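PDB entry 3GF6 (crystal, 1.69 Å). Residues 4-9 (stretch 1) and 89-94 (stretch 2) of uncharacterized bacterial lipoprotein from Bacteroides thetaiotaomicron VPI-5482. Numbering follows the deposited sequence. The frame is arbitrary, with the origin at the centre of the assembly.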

# COMPACT_ATOMS: atom_id res chain seq x y z
N ASP A 4 4.53 -6.73 -25.10
CA ASP A 4 5.56 -7.61 -24.47
C ASP A 4 5.73 -7.33 -22.95
O ASP A 4 6.24 -8.18 -22.21
CB ASP A 4 6.90 -7.45 -25.21
N ALA A 5 5.30 -6.17 -22.47
CA ALA A 5 5.56 -5.76 -21.09
C ALA A 5 4.86 -6.64 -20.04
O ALA A 5 3.74 -7.14 -20.27
CB ALA A 5 5.16 -4.26 -20.87
N ILE A 6 5.52 -6.83 -18.90
CA ILE A 6 4.87 -7.47 -17.75
C ILE A 6 4.15 -6.35 -17.02
O ILE A 6 4.79 -5.44 -16.50
CB ILE A 6 5.90 -8.13 -16.84
CG1 ILE A 6 6.65 -9.25 -17.58
CG2 ILE A 6 5.24 -8.66 -15.54
CD1 ILE A 6 7.64 -9.94 -16.71
N TYR A 7 2.83 -6.40 -17.03
CA TYR A 7 2.02 -5.23 -16.72
C TYR A 7 0.87 -5.71 -15.89
O TYR A 7 0.19 -6.64 -16.31
CB TYR A 7 1.53 -4.58 -18.01
CG TYR A 7 0.54 -3.43 -17.91
CD1 TYR A 7 0.80 -2.29 -17.11
CD2 TYR A 7 -0.63 -3.45 -18.64
CE1 TYR A 7 -0.11 -1.23 -17.08
CE2 TYR A 7 -1.54 -2.41 -18.60
CZ TYR A 7 -1.28 -1.29 -17.83
OH TYR A 7 -2.22 -0.27 -17.81
N TYR A 8 0.69 -5.09 -14.71
CA TYR A 8 -0.22 -5.56 -13.68
C TYR A 8 -1.28 -4.51 -13.24
O TYR A 8 -1.33 -4.12 -12.07
CB TYR A 8 0.60 -5.95 -12.47
CG TYR A 8 1.58 -7.11 -12.62
CD1 TYR A 8 1.17 -8.35 -13.12
CD2 TYR A 8 2.88 -6.99 -12.18
CE1 TYR A 8 2.06 -9.45 -13.19
CE2 TYR A 8 3.78 -8.06 -12.26
CZ TYR A 8 3.36 -9.30 -12.73
OH TYR A 8 4.26 -10.35 -12.79
N PRO A 9 -2.15 -4.08 -14.17
CA PRO A 9 -3.15 -3.06 -13.84
C PRO A 9 -4.29 -3.56 -12.95
O PRO A 9 -4.76 -4.69 -13.11
CB PRO A 9 -3.70 -2.63 -15.21
CG PRO A 9 -3.60 -3.88 -16.06
CD PRO A 9 -2.30 -4.57 -15.55
N TYR A 89 11.18 -0.60 -17.49
CA TYR A 89 10.13 -0.01 -18.25
C TYR A 89 9.14 -1.07 -18.70
O TYR A 89 7.92 -0.81 -18.72
CB TYR A 89 10.75 0.74 -19.44
CG TYR A 89 9.79 1.57 -20.25
CD1 TYR A 89 8.98 0.99 -21.20
CD2 TYR A 89 9.77 2.97 -20.12
CE1 TYR A 89 8.12 1.76 -21.97
CE2 TYR A 89 8.92 3.74 -20.89
CZ TYR A 89 8.10 3.14 -21.82
OH TYR A 89 7.25 3.94 -22.56
N LYS A 90 9.65 -2.26 -19.02
CA LYS A 90 8.76 -3.33 -19.49
C LYS A 90 8.54 -4.45 -18.46
O LYS A 90 7.98 -5.50 -18.81
CB LYS A 90 9.30 -3.89 -20.80
CG LYS A 90 9.15 -2.87 -21.93
CD LYS A 90 9.33 -3.43 -23.34
CE LYS A 90 8.00 -3.89 -23.97
NZ LYS A 90 8.14 -4.10 -25.47
N ASP A 91 8.93 -4.20 -17.21
CA ASP A 91 8.81 -5.20 -16.14
C ASP A 91 8.22 -4.61 -14.88
O ASP A 91 8.90 -3.89 -14.15
CB ASP A 91 10.17 -5.83 -15.84
CG ASP A 91 10.08 -7.07 -14.97
OD1 ASP A 91 9.04 -7.25 -14.28
OD2 ASP A 91 11.06 -7.88 -15.00
N GLY A 92 6.94 -4.93 -14.65
CA GLY A 92 6.22 -4.43 -13.50
C GLY A 92 6.49 -5.20 -12.22
O GLY A 92 5.97 -4.87 -11.17
N ASN A 93 7.33 -6.23 -12.27
CA ASN A 93 7.76 -6.88 -11.03
C ASN A 93 8.75 -6.01 -10.24
O ASN A 93 9.30 -5.04 -10.76
CB ASN A 93 8.42 -8.22 -11.33
CG ASN A 93 7.43 -9.28 -11.78
OD1 ASN A 93 6.43 -9.55 -11.09
ND2 ASN A 93 7.72 -9.90 -12.91
N TYR A 94 8.91 -6.35 -8.96
CA TYR A 94 9.81 -5.65 -8.06
C TYR A 94 10.96 -6.56 -7.66
O TYR A 94 10.81 -7.77 -7.60
CB TYR A 94 9.02 -5.07 -6.84
CG TYR A 94 8.13 -3.93 -7.31
CD1 TYR A 94 8.62 -2.65 -7.42
CD2 TYR A 94 6.84 -4.19 -7.81
CE1 TYR A 94 7.83 -1.61 -7.95
CE2 TYR A 94 6.05 -3.18 -8.33
CZ TYR A 94 6.55 -1.88 -8.41
OH TYR A 94 5.75 -0.92 -8.94
O HOH W 1 5.42 -2.77 -17.33
O HOH W 2 6.51 -12.51 -13.67

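This is a small, backbone-led contact in which a single beta bridge between Ile6 and Asp91 joins two irregular segments whose touching residues are at least 84 apart in sequence, with a tyrosine–asparagine hydrogen bond extending it at one end. The two stretches together bury 370 Å², and the directions of their touching parts differ by 38°.

The bridge rests on two hydrogen bonds, both made by Ile6. Its N donates to Lys90 O at 2.8 Å with an N-H...O angle of 163°, close to linear; its O accepts from Gly92 N at 2.9 Å, where the angle of 136° shows a more bent approach. Asp91, flanked by these two partners, lies 4.8 Å from Ile6, CA to CA. Lys90 O also receives a CA-H...O contact from Ala5 CA at 3.3 Å, with an angle of 129° at the hydrogen.

Gly92 suits this tight pairing: an ideal CB there would point toward the other stretch and lie 2.9 Å from Ile6 O, a clash.

Side chains add to both ends. Tyr8, with chi1 in the m well, points its CA-to-CB bond toward stretch 2, and its OH donates to Asn93 OD1 at 2.9 Å. That acceptor lies at the ring edge, near its plane. A water reinforces the pair, donating to Tyr8 OH at 3.2 Å and accepting from Asn93 ND2 at 3.0 Å. Asn93 is itself steadied within its own stretch, since its N donates to Asp91 OD1 at 2.8 Å and 152°; the bond from Asn93 ND2 to the same Asp91 OD1, at 3.3 Å and 124°, is weak. Ile6 CD1 packs against this group, 3.9 Å from Asp91 OD1 and 3.8 Å from Asn93 ND2. At the other end, Lys90 NZ comes within 3.6 Å of Asp4 CB, but the Asp4 carboxylate is not modelled, so no salt bridge can be assessed.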